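Local coordinates for protein endoglucanase family 5 (Clostridium acetobutylicum ATCC 824, PDB 6PZ7) that probably hydrolyses beta-1,4-linked glucans such as cellulose as a broad-specificity family 5 glycoside hydrolase (endoglucanase), at residues A[70-75]-A[117-122]; A[84-89]-A[96-101]; A[127-132]-A[176-181]; A[141-146]-A[172-177]. All coordinates share one frame; numbering follows the deposited sequence. Where two conformers were deposited one is given.

Contact 1. Residues A[70-75]-A[117-122]; sequences PSYTID and STDELT
One face of the Tyr-72 ring is covered by the side chain of Glu-120, while Asp-119 OD2 lies at the ring's edge, in its plane, 3.7 Å from Tyr-72 CE2. Glu-120 CG sits over the middle of the ring, 3.5 Å from the centroid and only 4° off the normal, a CH-pi contact. Beyond CG the chain runs on extended and lays the carboxylate over the CD1-CE1 side of the ring, stacked with the planes 9° apart and Glu-120 CD 3.3 Å from Tyr-72 CE1. With CG anti to the backbone N (chi1 -172°), the Glu-120 side chain crosses the tyrosine at about a right angle. At the phenol end a water accepts from Tyr-72 OH at 2.7 Å and donates to Asp-119 OD2 at 2.9 Å. Tyrosine suits this loop, offering a flat face to methylenes and a hydroxyl to water. The charge of Asp-119 is probably offset by Lys-123, which pairs with its other oxygen. Segments 70-75 and 117-122 thus meet through stacking on the ring and one water, without a direct polar bond, whereas Gln-127, further along the helix, ties the loop backbone directly.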
loop_
_atom_site.group_PDB
_atom_site.type_symbol
_atom_site.label_atom_id
_atom_site.label_comp_id
_atom_site.label_asym_id
_atom_site.label_seq_id
_atom_site.Cartn_x
_atom_site.Cartn_y
_atom_site.Cartn_z
ATOM N N PRO A 70 9.354 -1.584 -27.436
ATOM C CA PRO A 70 9.826 -2.493 -26.388
ATOM C C PRO A 70 10.698 -1.847 -25.321
ATOM O O PRO A 70 11.181 -2.547 -24.440
ATOM C CB PRO A 70 10.624 -3.547 -27.188
ATOM C CG PRO A 70 10.150 -3.372 -28.612
ATOM C CD PRO A 70 9.970 -1.913 -28.734
ATOM N N SER A 71 10.915 -0.536 -25.410
ATOM C CA SER A 71 11.712 0.192 -24.420
ATOM C C SER A 71 10.910 0.609 -23.192
ATOM O O SER A 71 11.461 0.714 -22.090
ATOM C CB SER A 71 12.363 1.423 -25.043
ATOM O OG SER A 71 11.453 2.107 -25.897
ATOM N N TYR A 72 9.625 0.900 -23.347
ATOM C CA TYR A 72 8.744 1.262 -22.255
ATOM C C TYR A 72 9.362 2.375 -21.410
ATOM O O TYR A 72 9.378 2.322 -20.174
ATOM C CB TYR A 72 8.384 0.052 -21.412
ATOM C CG TYR A 72 7.610 -0.994 -22.164
ATOM C CD1 TYR A 72 6.319 -0.747 -22.578
ATOM C CD2 TYR A 72 8.140 -2.262 -22.398
ATOM C CE1 TYR A 72 5.566 -1.741 -23.228
ATOM C CE2 TYR A 72 7.383 -3.253 -23.021
ATOM C CZ TYR A 72 6.108 -2.970 -23.422
ATOM O OH TYR A 72 5.321 -3.926 -24.060
ATOM N N THR A 73 9.834 3.421 -22.073
ATOM C CA THR A 73 10.578 4.477 -21.388
ATOM C C THR A 73 9.662 5.239 -20.441
ATOM O O THR A 73 8.615 5.756 -20.854
ATOM C CB THR A 73 11.153 5.453 -22.410
ATOM O OG1 THR A 73 11.967 4.693 -23.310
ATOM C CG2 THR A 73 11.948 6.535 -21.769
ATOM N N ILE A 74 10.076 5.384 -19.195
ATOM C CA ILE A 74 9.332 6.196 -18.237
ATOM C C ILE A 74 9.741 7.655 -18.437
ATOM O O ILE A 74 10.928 7.996 -18.435
ATOM C CB ILE A 74 9.594 5.755 -16.778
ATOM C CG1 ILE A 74 9.221 4.292 -16.565
ATOM C CG2 ILE A 74 8.790 6.651 -15.823
ATOM C CD1 ILE A 74 9.508 3.769 -15.171
ATOM N N ASP A 75 8.754 8.520 -18.581
ATOM C CA ASP A 75 9.030 9.944 -18.742
ATOM C C ASP A 75 9.943 10.464 -17.635
ATOM O O ASP A 75 9.638 10.336 -16.436
ATOM C CB ASP A 75 7.698 10.692 -18.734
ATOM C CG ASP A 75 7.851 12.193 -18.729
ATOM O OD1 ASP A 75 8.953 12.699 -19.013
ATOM O OD2 ASP A 75 6.863 12.872 -18.399
ATOM N N SER A 117 3.138 -9.041 -20.060
ATOM C CA SER A 117 3.158 -8.303 -18.803
ATOM C C SER A 117 4.481 -8.482 -18.070
ATOM O O SER A 117 5.029 -7.512 -17.523
ATOM C CB SER A 117 2.013 -8.726 -17.874
ATOM O OG SER A 117 0.746 -8.257 -18.321
ATOM N N THR A 118 5.034 -9.693 -18.071
ATOM C CA THR A 118 6.325 -9.948 -17.447
ATOM C C THR A 118 7.419 -9.125 -18.103
ATOM O O THR A 118 8.284 -8.520 -17.428
ATOM C CB THR A 118 6.653 -11.433 -17.539
ATOM O OG1 THR A 118 5.705 -12.153 -16.738
ATOM C CG2 THR A 118 8.083 -11.760 -17.075
ATOM N N ASP A 119 7.400 -9.070 -19.418
ATOM C CA ASP A 119 8.408 -8.302 -20.128
ATOM C C ASP A 119 8.298 -6.830 -19.760
ATOM O O ASP A 119 9.302 -6.168 -19.480
ATOM C CB ASP A 119 8.245 -8.511 -21.632
ATOM C CG ASP A 119 9.221 -7.695 -22.406
ATOM O OD1 ASP A 119 10.418 -8.037 -22.365
ATOM O OD2 ASP A 119 8.804 -6.707 -23.005
ATOM N N GLU A 120 7.100 -6.266 -19.799
ATOM C CA GLU A 120 6.951 -4.847 -19.493
ATOM C C GLU A 120 7.319 -4.569 -18.034
ATOM O O GLU A 120 7.951 -3.553 -17.728
ATOM C CB GLU A 120 5.537 -4.357 -19.838
ATOM C CG GLU A 120 5.474 -2.864 -19.686
ATOM C CD GLU A 120 4.205 -2.201 -20.226
ATOM O OE1 GLU A 120 3.375 -2.876 -20.865
ATOM O OE2 GLU A 120 4.084 -0.957 -19.969
ATOM N N LEU A 121 6.945 -5.450 -17.110
ATOM C CA LEU A 121 7.292 -5.266 -15.711
ATOM C C LEU A 121 8.785 -5.231 -15.533
ATOM O O LEU A 121 9.292 -4.433 -14.740
ATOM C CB LEU A 121 6.741 -6.438 -14.913
ATOM C CG LEU A 121 5.384 -6.285 -14.277
ATOM C CD1 LEU A 121 4.953 -7.628 -13.664
ATOM C CD2 LEU A 121 5.377 -5.147 -13.218
ATOM N N THR A 122 9.516 -6.074 -16.249
ATOM C CA THR A 122 10.969 -6.058 -16.176
ATOM C C THR A 122 11.502 -4.696 -16.606
ATOM O O THR A 122 12.352 -4.107 -15.924
ATOM C CB THR A 122 11.565 -7.171 -17.053
ATOM O OG1 THR A 122 11.056 -8.444 -16.654
ATOM C CG2 THR A 122 13.054 -7.199 -16.947
HETATM O O HOH W 1 5.941 -6.484 -23.315
#

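Contact 2. Residues A[84-89]-A[96-101]; sequences EVVNYV and AILNTH
Apolar packing joins segment 84-89 of helix 76-91 to the strand at Val-89 and Ala-96, where the helix and strand backbones come nearest. Val-89 CG1 lies 3.7 Å from Ala-96 CB; being anti to the backbone N (chi1 176°), this branch is the one that meets the strand. The small methyl of Ala-96 lets the helix lie close, and Val-89 CA and Ala-96 CA are 6.1 Å apart. One turn back, Val-86 CG2 approaches Leu-98 CD1 more loosely, at 4.4 Å, and the longer leucine spans the wider gap. Ala-96 and Leu-98 both point outward from the barrel, as alternate residues of a strand do, and Ile-97 between them points away from the helix. These elements belong to the beta-alpha-beta unit of strand 55-58, helix 76-91 and strand 95-99 in the TIM barrel, and Val-86 and Val-89 also touch Ile-58 and Val-56 of the preceding strand. In polar bonding, Asn-99 ND2 donates to His-101 ND1 at 3.0 Å, with an N-H...N angle of 161° and the donor only 2° out of the imidazole plane. Asn-99 is fixed further by Val-60 N at OD1 and Gln-142 OE1 at ND2, which probably helps set the orientation of the ring.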
loop_
_atom_site.group_PDB
_atom_site.type_symbol
_atom_site.label_atom_id
_atom_site.label_comp_id
_atom_site.label_asym_id
_atom_site.label_seq_id
_atom_site.Cartn_x
_atom_site.Cartn_y
_atom_site.Cartn_z
ATOM N N GLU A 84 11.014 13.868 -6.078
ATOM C CA GLU A 84 10.782 15.010 -5.192
ATOM C C GLU A 84 9.906 14.601 -4.004
ATOM O O GLU A 84 10.160 14.973 -2.851
ATOM C CB GLU A 84 10.110 16.171 -5.942
ATOM C CG GLU A 84 10.986 16.874 -6.937
ATOM C CD GLU A 84 10.332 17.999 -7.681
ATOM O OE1 GLU A 84 9.109 18.218 -7.592
ATOM O OE2 GLU A 84 11.068 18.744 -8.382
ATOM N N VAL A 85 8.832 13.845 -4.267
ATOM C CA VAL A 85 7.889 13.424 -3.229
ATOM C C VAL A 85 8.526 12.394 -2.309
ATOM O O VAL A 85 8.425 12.493 -1.081
ATOM C CB VAL A 85 6.568 12.953 -3.864
ATOM C CG1 VAL A 85 5.652 12.445 -2.784
ATOM C CG2 VAL A 85 5.925 14.082 -4.638
ATOM N N VAL A 86 9.241 11.418 -2.866
ATOM C CA VAL A 86 10.025 10.503 -2.046
ATOM C C VAL A 86 10.950 11.283 -1.126
ATOM O O VAL A 86 11.064 10.973 0.067
ATOM C CB VAL A 86 10.797 9.519 -2.933
ATOM C CG1 VAL A 86 11.867 8.784 -2.151
ATOM C CG2 VAL A 86 9.846 8.567 -3.592
ATOM N N ASN A 87 11.629 12.304 -1.651
ATOM C CA ASN A 87 12.542 13.088 -0.832
ATOM C C ASN A 87 11.843 13.826 0.288
ATOM O O ASN A 87 12.440 13.978 1.360
ATOM C CB ASN A 87 13.412 14.026 -1.674
ATOM C CG ASN A 87 14.605 13.313 -2.285
ATOM O OD1 ASN A 87 14.921 12.169 -1.916
ATOM N ND2 ASN A 87 15.287 13.988 -3.202
ATOM N N TYR A 88 10.620 14.335 0.098
ATOM C CA TYR A 88 9.924 14.968 1.221
ATOM C C TYR A 88 9.895 14.004 2.404
ATOM O O TYR A 88 10.092 14.393 3.560
ATOM C CB TYR A 88 8.473 15.352 0.854
ATOM C CG TYR A 88 8.238 16.339 -0.261
ATOM C CD1 TYR A 88 9.140 17.312 -0.617
ATOM C CD2 TYR A 88 7.037 16.289 -0.961
ATOM C CE1 TYR A 88 8.872 18.185 -1.657
ATOM C CE2 TYR A 88 6.764 17.141 -1.995
ATOM C CZ TYR A 88 7.687 18.106 -2.342
ATOM O OH TYR A 88 7.403 18.960 -3.398
ATOM N N VAL A 89 9.518 12.751 2.122
ATOM C CA VAL A 89 9.352 11.735 3.156
ATOM C C VAL A 89 10.704 11.353 3.771
ATOM O O VAL A 89 10.886 11.319 5.005
ATOM C CB VAL A 89 8.623 10.508 2.565
ATOM C CG1 VAL A 89 8.524 9.401 3.603
ATOM C CG2 VAL A 89 7.231 10.893 2.078
ATOM N N ALA A 96 9.520 5.471 3.421
ATOM C CA ALA A 96 8.730 5.732 2.230
ATOM C C ALA A 96 8.487 4.393 1.544
ATOM O O ALA A 96 9.436 3.621 1.348
ATOM C CB ALA A 96 9.464 6.676 1.271
ATOM N N ILE A 97 7.241 4.108 1.159
ATOM C CA ILE A 97 6.896 2.945 0.332
ATOM C C ILE A 97 6.574 3.454 -1.058
ATOM O O ILE A 97 5.664 4.274 -1.220
ATOM C CB ILE A 97 5.705 2.144 0.909
ATOM C CG1 ILE A 97 5.969 1.619 2.314
ATOM C CG2 ILE A 97 5.368 0.981 -0.062
ATOM C CD1 ILE A 97 4.678 1.189 3.014
ATOM N N LEU A 98 7.316 3.005 -2.062
ATOM C CA LEU A 98 7.124 3.394 -3.454
ATOM C C LEU A 98 6.626 2.174 -4.211
ATOM O O LEU A 98 7.279 1.124 -4.171
ATOM C CB LEU A 98 8.451 3.888 -4.032
ATOM C CG LEU A 98 8.429 4.267 -5.498
ATOM C CD1 LEU A 98 7.563 5.459 -5.777
ATOM C CD2 LEU A 98 9.823 4.526 -6.028
ATOM N N ASN A 99 5.505 2.310 -4.918
ATOM C CA ASN A 99 4.904 1.137 -5.582
ATOM C C ASN A 99 4.679 1.354 -7.074
ATOM O O ASN A 99 5.063 2.371 -7.666
ATOM C CB ASN A 99 3.623 0.676 -4.878
ATOM C CG ASN A 99 2.409 1.516 -5.180
ATOM O OD1 ASN A 99 2.460 2.438 -5.981
ATOM N ND2 ASN A 99 1.277 1.179 -4.556
ATOM N N THR A 100 4.068 0.326 -7.706
ATOM C CA THR A 100 3.200 0.524 -8.858
ATOM C C THR A 100 1.761 0.405 -8.370
ATOM O O THR A 100 1.478 -0.333 -7.424
ATOM C CB THR A 100 3.465 -0.474 -9.994
ATOM O OG1 THR A 100 3.054 -1.814 -9.632
ATOM C CG2 THR A 100 4.933 -0.508 -10.420
ATOM N N HIS A 101 0.847 1.152 -9.005
ATOM C CA HIS A 101 -0.491 1.362 -8.433
ATOM C C HIS A 101 -1.527 0.983 -9.462
ATOM O O HIS A 101 -1.711 -0.226 -9.732
ATOM C CB HIS A 101 -0.657 2.700 -7.718
ATOM C CG HIS A 101 -1.696 2.654 -6.659
ATOM N ND1 HIS A 101 -1.436 2.157 -5.405
ATOM C CD2 HIS A 101 -3.000 3.029 -6.678
ATOM C CE1 HIS A 101 -2.556 2.238 -4.699
ATOM N NE2 HIS A 101 -3.502 2.796 -5.440
#

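Contact 3. Residues A[127-132]-A[176-181]; sequences QIANRF and NTIRST
Two helices that follow successive strands of the TIM barrel, 111-132 and 161-180, meet here on the barrel's outer layer, at an alanine small enough to bring them together. Ala-129 CB points into the other helix, 4.0 Å from Ile-178 CA and 4.2 Å from Ile-178 CG1, and the CA atoms of Ala-129 and Ile-178 are 5.5 Å apart. The same methyl also meets Thr-181, with OG1 at 3.7 Å from Ala-129 CB, while the threonine CG2 rests near Asn-130 N. Thr-181 OG1 stands between its own backbone N and carbonyl carbon (chi1 63°), which turns it back to donate to Ile-178 O at 2.7 Å, 17° out of the carbonyl plane. That carbonyl is gripped twice, since Thr-181 N also donates to it, 3.2 Å away. Threonine fits because both its branches, OG1 and CG2, pack on the alanine methyl while the hydroxyl keeps its bond to Ile-178 O. Asn-185 ND2 bonds both Thr-181 OG1 and Ala-129 O, a polar tie between the two segments. Beneath the pair lies Phe-141 of strand 139-142, touched by both Ala-129 and Ile-178, while Phe-132 touches Val-86 of helix 76-91 and Ile-178 meets Trp-125.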
loop_
_atom_site.group_PDB
_atom_site.type_symbol
_atom_site.label_atom_id
_atom_site.label_comp_id
_atom_site.label_asym_id
_atom_site.label_seq_id
_atom_site.Cartn_x
_atom_site.Cartn_y
_atom_site.Cartn_z
ATOM N N GLN A 127 13.772 0.490 -14.649
ATOM C CA GLN A 127 13.967 1.933 -14.626
ATOM C C GLN A 127 13.669 2.542 -13.250
ATOM O O GLN A 127 14.389 3.418 -12.783
ATOM C CB GLN A 127 13.097 2.588 -15.702
ATOM C CG GLN A 127 13.554 2.313 -17.117
ATOM C CD GLN A 127 12.511 2.742 -18.108
ATOM O OE1 GLN A 127 12.483 3.914 -18.498
ATOM N NE2 GLN A 127 11.617 1.844 -18.442
ATOM N N ILE A 128 12.576 2.135 -12.606
ATOM C CA ILE A 128 12.259 2.667 -11.277
ATOM C C ILE A 128 13.377 2.312 -10.304
ATOM O O ILE A 128 13.915 3.158 -9.588
ATOM C CB ILE A 128 10.909 2.132 -10.764
ATOM C CG1 ILE A 128 9.729 2.459 -11.677
ATOM C CG2 ILE A 128 10.620 2.663 -9.315
ATOM C CD1 ILE A 128 8.479 1.629 -11.360
ATOM N N ALA A 129 13.758 1.043 -10.293
ATOM C CA ALA A 129 14.785 0.580 -9.369
ATOM C C ALA A 129 16.106 1.285 -9.623
ATOM O O ALA A 129 16.786 1.709 -8.671
ATOM C CB ALA A 129 14.926 -0.934 -9.471
ATOM N N ASN A 130 16.491 1.454 -10.889
ATOM C CA ASN A 130 17.739 2.146 -11.188
ATOM C C ASN A 130 17.732 3.569 -10.642
ATOM O O ASN A 130 18.725 4.023 -10.052
ATOM C CB ASN A 130 17.972 2.114 -12.704
ATOM C CG ASN A 130 19.193 2.904 -13.140
ATOM O OD1 ASN A 130 19.085 3.952 -13.785
ATOM N ND2 ASN A 130 20.347 2.425 -12.769
ATOM N N ARG A 131 16.621 4.293 -10.832
ATOM C CA ARG A 131 16.569 5.677 -10.382
ATOM C C ARG A 131 16.733 5.775 -8.871
ATOM O O ARG A 131 17.356 6.725 -8.363
ATOM C CB ARG A 131 15.256 6.336 -10.818
ATOM C CG ARG A 131 15.015 7.705 -10.191
ATOM C CD ARG A 131 16.081 8.727 -10.603
ATOM N NE ARG A 131 15.835 9.222 -11.956
ATOM C CZ ARG A 131 15.220 10.374 -12.246
ATOM N NH1 ARG A 131 14.774 11.175 -11.281
ATOM N NH2 ARG A 131 15.046 10.713 -13.520
ATOM N N PHE A 132 16.176 4.816 -8.131
ATOM C CA PHE A 132 16.112 4.883 -6.675
ATOM C C PHE A 132 17.116 3.973 -5.970
ATOM O O PHE A 132 17.035 3.790 -4.751
ATOM C CB PHE A 132 14.663 4.596 -6.235
ATOM C CG PHE A 132 13.709 5.716 -6.579
ATOM C CD1 PHE A 132 13.605 6.808 -5.726
ATOM C CD2 PHE A 132 12.992 5.711 -7.747
ATOM C CE1 PHE A 132 12.795 7.881 -6.059
ATOM C CE2 PHE A 132 12.153 6.762 -8.066
ATOM C CZ PHE A 132 12.086 7.870 -7.221
ATOM N N ASN A 176 13.376 -9.920 -8.772
ATOM C CA ASN A 176 14.641 -10.193 -9.447
ATOM C C ASN A 176 15.149 -8.955 -10.192
ATOM O O ASN A 176 16.350 -8.664 -10.208
ATOM C CB ASN A 176 14.490 -11.357 -10.425
ATOM C CG ASN A 176 14.500 -12.724 -9.744
ATOM O OD1 ASN A 176 14.962 -12.871 -8.634
ATOM N ND2 ASN A 176 13.995 -13.724 -10.451
ATOM N N THR A 177 14.245 -8.236 -10.850
ATOM C CA THR A 177 14.632 -7.028 -11.583
ATOM C C THR A 177 15.187 -5.971 -10.638
ATOM O O THR A 177 16.224 -5.361 -10.907
ATOM C CB THR A 177 13.438 -6.478 -12.347
ATOM O OG1 THR A 177 12.978 -7.438 -13.304
ATOM C CG2 THR A 177 13.737 -5.190 -13.069
ATOM N N ILE A 178 14.511 -5.742 -9.514
ATOM C CA ILE A 178 15.011 -4.805 -8.513
ATOM C C ILE A 178 16.408 -5.210 -8.084
ATOM O O ILE A 178 17.349 -4.391 -8.056
ATOM C CB ILE A 178 14.031 -4.746 -7.323
ATOM C CG1 ILE A 178 12.735 -4.026 -7.724
ATOM C CG2 ILE A 178 14.710 -4.089 -6.124
ATOM C CD1 ILE A 178 11.555 -4.326 -6.846
ATOM N N ARG A 179 16.562 -6.449 -7.641
ATOM C CA ARG A 179 17.846 -6.864 -7.074
ATOM C C ARG A 179 18.971 -6.801 -8.106
ATOM O O ARG A 179 20.114 -6.488 -7.748
ATOM C CB ARG A 179 17.720 -8.262 -6.487
ATOM C CG ARG A 179 16.718 -8.373 -5.321
ATOM C CD ARG A 179 17.389 -8.570 -3.992
ATOM N NE ARG A 179 16.444 -8.744 -2.910
ATOM C CZ ARG A 179 15.999 -7.770 -2.106
ATOM N NH1 ARG A 179 16.413 -6.519 -2.272
ATOM N NH2 ARG A 179 15.120 -8.030 -1.155
ATOM N N SER A 180 18.653 -7.039 -9.380
ATOM C CA SER A 180 19.644 -7.062 -10.447
ATOM C C SER A 180 20.293 -5.710 -10.658
ATOM O O SER A 180 21.385 -5.637 -11.239
ATOM C CB SER A 180 18.984 -7.508 -11.752
ATOM O OG SER A 180 18.236 -6.457 -12.345
ATOM N N THR A 181 19.647 -4.639 -10.236
ATOM C CA THR A 181 20.207 -3.300 -10.427
ATOM C C THR A 181 21.291 -2.936 -9.412
ATOM O O THR A 181 21.996 -1.917 -9.612
ATOM C CB THR A 181 19.101 -2.239 -10.431
ATOM O OG1 THR A 181 18.433 -2.194 -9.151
ATOM C CG2 THR A 181 18.091 -2.496 -11.512
#

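Contact 4. Residues A[141-146]-A[172-177]; sequences FQTLNE and LTAVNT. Unlike the reference sequence in segment 141-146: Gln-142 (reference Glu). With EDO (1,2-ethanediol), chain C.
Apolar contact is made by Thr-143, whose methyl CG2 lies 3.6 Å from Ala-174 CB and, more loosely, 4.3 Å from Val-175 CG2. Ala-174 CB also approaches Thr-143 CB at 3.8 Å; two methyls meet, and Thr-143 CA and Ala-174 CA are 6.0 Å apart. The branch that meets Ala-174, CG2, is anti to the carbonyl carbon and beside the backbone N, with OG1 lodged between that N and the carbonyl carbon (chi1 56°); the hydroxyl is hydrogen-bonded to Asn-171 OD1, one turn earlier on the same helix. A threonine therefore serves both an apolar and a polar neighbour. Within the helix, Thr-173 O takes Thr-177 OG1 at 2.8 Å and Thr-177 N, arriving from opposite faces of its plane. This is the C-terminal end of barrel strand 139-142, where family 5 enzymes carry a conserved Asn-Glu pair, consistent with Asn-145 and Glu-146 and with an acid/base role for the glutamate. Hydrogen bonding beyond the packing anchors that run: Thr-143 O accepts from Thr-100 OG1 and Trp-125 NE1, and Asn-145 OD1 from Arg-57. At Glu-146 the carboxylate receives both hydroxyls of an ethanediol, probably from the crystallisation liquor: O1 donates to OE1 and O2 to OE2, each over 2.6 Å. His-221 ND1 also bonds Glu-146 OE2, and Trp-156 touches its side chain.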
loop_
_atom_site.group_PDB
_atom_site.type_symbol
_atom_site.label_atom_id
_atom_site.label_comp_id
_atom_site.label_asym_id
_atom_site.label_seq_id
_atom_site.Cartn_x
_atom_site.Cartn_y
_atom_site.Cartn_z
ATOM N N PHE A 141 10.391 -0.750 -1.632
ATOM C CA PHE A 141 9.657 -0.910 -2.876
ATOM C C PHE A 141 8.499 -1.870 -2.647
ATOM O O PHE A 141 8.674 -2.893 -1.991
ATOM C CB PHE A 141 10.541 -1.461 -4.013
ATOM C CG PHE A 141 11.644 -0.549 -4.489
ATOM C CD1 PHE A 141 11.655 0.801 -4.267
ATOM C CD2 PHE A 141 12.693 -1.093 -5.187
ATOM C CE1 PHE A 141 12.711 1.591 -4.726
ATOM C CE2 PHE A 141 13.758 -0.327 -5.621
ATOM C CZ PHE A 141 13.753 1.019 -5.438
ATOM N N GLN A 142 7.336 -1.582 -3.225
ATOM C CA GLN A 142 6.187 -2.482 -3.204
ATOM C C GLN A 142 5.914 -2.819 -4.675
ATOM O O GLN A 142 5.655 -1.934 -5.494
ATOM C CB GLN A 142 5.017 -1.793 -2.537
ATOM C CG GLN A 142 3.703 -2.519 -2.644
ATOM C CD GLN A 142 2.534 -1.655 -2.183
ATOM O OE1 GLN A 142 1.560 -1.447 -2.955
ATOM N NE2 GLN A 142 2.589 -1.175 -1.018
ATOM N N THR A 143 6.015 -4.091 -5.025
ATOM C CA THR A 143 6.062 -4.476 -6.438
ATOM C C THR A 143 4.807 -4.108 -7.203
ATOM O O THR A 143 4.886 -3.604 -8.332
ATOM C CB THR A 143 6.328 -5.983 -6.534
ATOM O OG1 THR A 143 5.321 -6.652 -5.793
ATOM C CG2 THR A 143 7.719 -6.355 -6.038
ATOM N N LEU A 144 3.648 -4.380 -6.598
ATOM C CA LEU A 144 2.332 -4.291 -7.195
ATOM C C LEU A 144 1.378 -3.836 -6.106
ATOM O O LEU A 144 1.598 -4.101 -4.919
ATOM C CB LEU A 144 1.880 -5.655 -7.712
ATOM C CG LEU A 144 2.795 -6.372 -8.719
ATOM C CD1 LEU A 144 2.346 -7.795 -8.911
ATOM C CD2 LEU A 144 2.773 -5.612 -10.030
ATOM N N ASN A 145 0.263 -3.208 -6.503
ATOM C CA ASN A 145 -0.730 -2.712 -5.544
ATOM C C ASN A 145 -1.799 -3.770 -5.267
ATOM O O ASN A 145 -1.731 -4.493 -4.267
ATOM C CB ASN A 145 -1.346 -1.419 -6.093
ATOM C CG ASN A 145 -2.489 -0.947 -5.247
ATOM O OD1 ASN A 145 -2.375 -0.921 -4.035
ATOM N ND2 ASN A 145 -3.575 -0.546 -5.852
ATOM N N GLU A 146 -2.793 -3.879 -6.139
ATOM C CA GLU A 146 -3.884 -4.840 -6.022
ATOM C C GLU A 146 -4.010 -5.590 -7.346
ATOM O O GLU A 146 -4.973 -5.415 -8.115
ATOM C CB GLU A 146 -5.178 -4.120 -5.678
ATOM C CG GLU A 146 -5.128 -3.534 -4.265
ATOM C CD GLU A 146 -6.372 -2.852 -3.816
ATOM O OE1 GLU A 146 -7.335 -2.724 -4.615
ATOM O OE2 GLU A 146 -6.433 -2.370 -2.649
ATOM N N LEU A 172 7.891 -12.316 -8.510
ATOM C CA LEU A 172 9.248 -12.826 -8.682
ATOM C C LEU A 172 10.020 -12.011 -9.708
ATOM O O LEU A 172 11.172 -11.643 -9.467
ATOM C CB LEU A 172 9.208 -14.292 -9.120
ATOM C CG LEU A 172 10.557 -14.927 -9.421
ATOM C CD1 LEU A 172 11.447 -14.867 -8.251
ATOM C CD2 LEU A 172 10.363 -16.371 -9.905
ATOM N N THR A 173 9.389 -11.721 -10.849
ATOM C CA THR A 173 10.013 -10.911 -11.880
ATOM C C THR A 173 10.415 -9.562 -11.305
ATOM O O THR A 173 11.530 -9.073 -11.535
ATOM C CB THR A 173 9.028 -10.696 -13.035
ATOM O OG1 THR A 173 8.724 -11.943 -13.678
ATOM C CG2 THR A 173 9.605 -9.745 -14.070
ATOM N N ALA A 174 9.497 -8.913 -10.592
ATOM C CA ALA A 174 9.807 -7.593 -10.024
ATOM C C ALA A 174 10.946 -7.653 -9.007
ATOM O O ALA A 174 11.854 -6.825 -9.039
ATOM C CB ALA A 174 8.548 -6.999 -9.434
ATOM N N VAL A 175 10.925 -8.623 -8.096
ATOM C CA VAL A 175 12.002 -8.751 -7.113
ATOM C C VAL A 175 13.335 -8.988 -7.807
ATOM O O VAL A 175 14.349 -8.358 -7.477
ATOM C CB VAL A 175 11.699 -9.858 -6.081
ATOM C CG1 VAL A 175 12.940 -10.208 -5.290
ATOM C CG2 VAL A 175 10.559 -9.420 -5.146
ATOM N N ASN A 176 13.376 -9.920 -8.772
ATOM C CA ASN A 176 14.641 -10.193 -9.447
ATOM C C ASN A 176 15.149 -8.955 -10.192
ATOM O O ASN A 176 16.350 -8.664 -10.208
ATOM C CB ASN A 176 14.490 -11.357 -10.425
ATOM C CG ASN A 176 14.500 -12.724 -9.744
ATOM O OD1 ASN A 176 14.962 -12.871 -8.634
ATOM N ND2 ASN A 176 13.995 -13.724 -10.451
ATOM N N THR A 177 14.245 -8.236 -10.850
ATOM C CA THR A 177 14.632 -7.028 -11.583
ATOM C C THR A 177 15.187 -5.971 -10.638
ATOM O O THR A 177 16.224 -5.361 -10.907
ATOM C CB THR A 177 13.438 -6.478 -12.347
ATOM O OG1 THR A 177 12.978 -7.438 -13.304
ATOM C CG2 THR A 177 13.737 -5.190 -13.069
HETATM C C1 EDO C . -10.067 -1.012 -3.038
HETATM O O1 EDO C . -9.074 -0.814 -4.058
HETATM C C2 EDO C . -9.450 -0.951 -1.654
HETATM O O2 EDO C . -8.702 -2.139 -1.387
#

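How the contacts relate
All four contacts belong to one sector of the TIM barrel, built on strands 95-99 and 139-142, which are neighbours in the sheet, and on helices 76-91, 111-132 and 161-180. Along the chain contact 2 falls between the two halves of contact 1; contacts 3 and 4 follow, sharing Asn-176 and Thr-177. Contacts 3 and 4 have centres about 10 Å apart, contacts 1 and 3 about 12 Å, and contacts 1 and 2 about 20 Å. Helix 111-132 links contact 1 to contact 3, where Gln-127 bonds the backbone of the loop 70-75. Contacts 2 and 4 join through Leu-98 O and Gln-142 N, so outer-layer packing connects to strand ends that probably face the catalytic cleft.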